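Local atomic coordinates of MOSUB1, transcription cofactor (Magnaporthe oryzae, PDB entry 4AGH), a protein that binds single-stranded DNA and probably acts as a transcriptional coactivator in the nucleus. Residues 98-101 / 102-106. Sequence-based numbering, arbitrary orientation.
Sequences LKAI and PAINA
The C-terminal helix 91-110 of this PC4-family fold is kinked at Pro102, which follows Ile101 directly and sets its ring against the preceding turn. The evidence is a break in the i to i-4 pattern. Pro102 N carries no hydrogen, and its ring puts CD 3.6 Å from Leu98 O, the acceptor that an amide at this position would normally use. One residue on, Ala103 N does not bond Lys99 O directly. A water bridges the gap, donating to Lys99 O at 2.8 Å and accepting from Ala103 N at 3.1 Å, so both polar atoms remain satisfied. Regular helical bonding then resumes. Ile104 N donates to Ala100 O at 2.9 Å, with an N-H...O angle of 163°. Asn105 N donates to Ile101 O at 2.7 Å, nearly straight at 168°.

The side-chain pairs, Ala100 with Ile104 and Ile101 with Asn105, are likewise four residues apart, matching these two bonds. Ile104 carries CG1 beside its own backbone N (chi1 -68°), which lays the branch against the preceding turn, with CD1 4.0 Å from Ala100 CB. This face of the helix meets the second subunit of the dimer, where Ile101 packs on its own counterpart and Ile104 on Tyr94. Asn105 OD1 is hydrogen-bonded to the hydroxyl of that same Tyr94 of the second subunit, while the other arm of the amide lies by the CG2 methyl of Ile101, with Asn105 ND2 3.4 Å from it.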
ATOM      1  N   LEU A  98      -2.666   8.323   2.339  1.00 17.56           N
ATOM      2  CA  LEU A  98      -3.042   8.700   3.703  1.00 17.90           C
ATOM      3  C   LEU A  98      -4.346   9.499   3.735  1.00 22.75           C
ATOM      4  O   LEU A  98      -5.161   9.344   4.646  1.00 22.13           O
ATOM      5  CB  LEU A  98      -1.929   9.528   4.361  1.00 20.04           C
ATOM      6  CG  LEU A  98      -0.614   8.797   4.636  1.00 22.35           C
ATOM      7  CD1 LEU A  98       0.349   9.719   5.397  1.00 26.00           C
ATOM      8  CD2 LEU A  98      -0.876   7.524   5.431  1.00 22.61           C
ATOM      9  N   LYS A  99      -4.525  10.386   2.761  1.00 21.18           N
ATOM     10  CA  LYS A  99      -5.703  11.246   2.740  1.00 25.27           C
ATOM     11  C   LYS A  99      -6.961  10.438   2.432  1.00 23.14           C
ATOM     12  O   LYS A  99      -8.062  10.806   2.853  1.00 25.92           O
ATOM     13  CB  LYS A  99      -5.540  12.373   1.721  1.00 31.23           C
ATOM     14  CG  LYS A  99      -4.400  13.336   2.030  1.00 46.87           C
ATOM     15  CD  LYS A  99      -4.531  14.629   1.228  1.00 63.61           C
ATOM     16  CE  LYS A  99      -3.243  15.448   1.264  1.00 70.62           C
ATOM     17  NZ  LYS A  99      -2.147  14.817   0.471  1.00 74.03           N
ATOM     18  N   ALA A 100      -6.791   9.330   1.712  1.00 21.09           N
ATOM     19  CA  ALA A 100      -7.915   8.450   1.362  1.00 25.52           C
ATOM     20  C   ALA A 100      -8.283   7.446   2.462  1.00 20.03           C
ATOM     21  O   ALA A 100      -9.364   6.867   2.436  1.00 21.42           O
ATOM     22  CB  ALA A 100      -7.610   7.692   0.072  1.00 23.48           C
ATOM     23  N   ILE A 101      -7.382   7.232   3.411  1.00 20.15           N
ATOM     24  CA  ILE A 101      -7.578   6.212   4.439  1.00 18.34           C
ATOM     25  C   ILE A 101      -8.894   6.347   5.244  1.00 20.66           C
ATOM     26  O   ILE A 101      -9.571   5.355   5.485  1.00 21.67           O
ATOM     27  CB  ILE A 101      -6.343   6.102   5.359  1.00 21.45           C
ATOM     28  CG1 ILE A 101      -5.238   5.302   4.650  1.00 23.57           C
ATOM     29  CG2 ILE A 101      -6.705   5.444   6.673  1.00 23.69           C
ATOM     30  CD1 ILE A 101      -3.935   5.244   5.432  1.00 26.56           C
ATOM     31  N   PRO A 102      -9.264   7.567   5.653  1.00 21.40           N
ATOM     32  CA  PRO A 102     -10.557   7.637   6.351  1.00 21.55           C
ATOM     33  C   PRO A 102     -11.726   7.090   5.517  1.00 22.93           C
ATOM     34  O   PRO A 102     -12.603   6.410   6.054  1.00 23.78           O
ATOM     35  CB  PRO A 102     -10.719   9.137   6.623  1.00 28.37           C
ATOM     36  CG  PRO A 102      -9.296   9.622   6.779  1.00 31.07           C
ATOM     37  CD  PRO A 102      -8.512   8.832   5.750  1.00 22.22           C
ATOM     38  N   ALA A 103     -11.732   7.366   4.215  1.00 23.24           N
ATOM     39  CA  ALA A 103     -12.809   6.886   3.347  1.00 24.37           C
ATOM     40  C   ALA A 103     -12.705   5.380   3.110  1.00 22.51           C
ATOM     41  O   ALA A 103     -13.720   4.676   3.042  1.00 21.71           O
ATOM     42  CB  ALA A 103     -12.804   7.635   2.018  1.00 27.43           C
ATOM     43  N   ILE A 104     -11.479   4.892   2.972  1.00 18.23           N
ATOM     44  CA  ILE A 104     -11.236   3.461   2.814  1.00 18.90           C
ATOM     45  C   ILE A 104     -11.702   2.734   4.064  1.00 21.41           C
ATOM     46  O   ILE A 104     -12.391   1.712   3.983  1.00 19.21           O
ATOM     47  CB  ILE A 104      -9.739   3.174   2.620  1.00 19.76           C
ATOM     48  CG1 ILE A 104      -9.282   3.720   1.268  1.00 17.74           C
ATOM     49  CG2 ILE A 104      -9.463   1.669   2.728  1.00 19.64           C
ATOM     50  CD1 ILE A 104      -7.760   3.837   1.161  1.00 18.12           C
ATOM     51  N   ASN A 105     -11.337   3.277   5.222  1.00 21.72           N
ATOM     52  CA  ASN A 105     -11.752   2.701   6.499  1.00 20.96           C
ATOM     53  C   ASN A 105     -13.273   2.661   6.634  1.00 19.46           C
ATOM     54  O   ASN A 105     -13.823   1.672   7.113  1.00 20.39           O
ATOM     55  CB  ASN A 105     -11.155   3.463   7.692  1.00 19.99           C
ATOM     56  CG  ASN A 105      -9.657   3.278   7.820  1.00 21.09           C
ATOM     57  OD1 ASN A 105      -9.051   2.486   7.096  1.00 21.20           O
ATOM     58  ND2 ASN A 105      -9.051   4.008   8.751  1.00 26.19           N
ATOM     59  N   ALA A 106     -13.943   3.732   6.219  1.00 19.04           N
ATOM     60  CA  ALA A 106     -15.404   3.787   6.338  1.00 22.57           C
ATOM     61  C   ALA A 106     -16.045   2.711   5.468  1.00 23.78           C
ATOM     62  O   ALA A 106     -17.035   2.083   5.854  1.00 21.94           O
ATOM     63  CB  ALA A 106     -15.933   5.161   5.962  1.00 24.06           C
TER
HETATM   64  O   HOH W   1     -10.704   9.971   2.983  1.00 26.72           O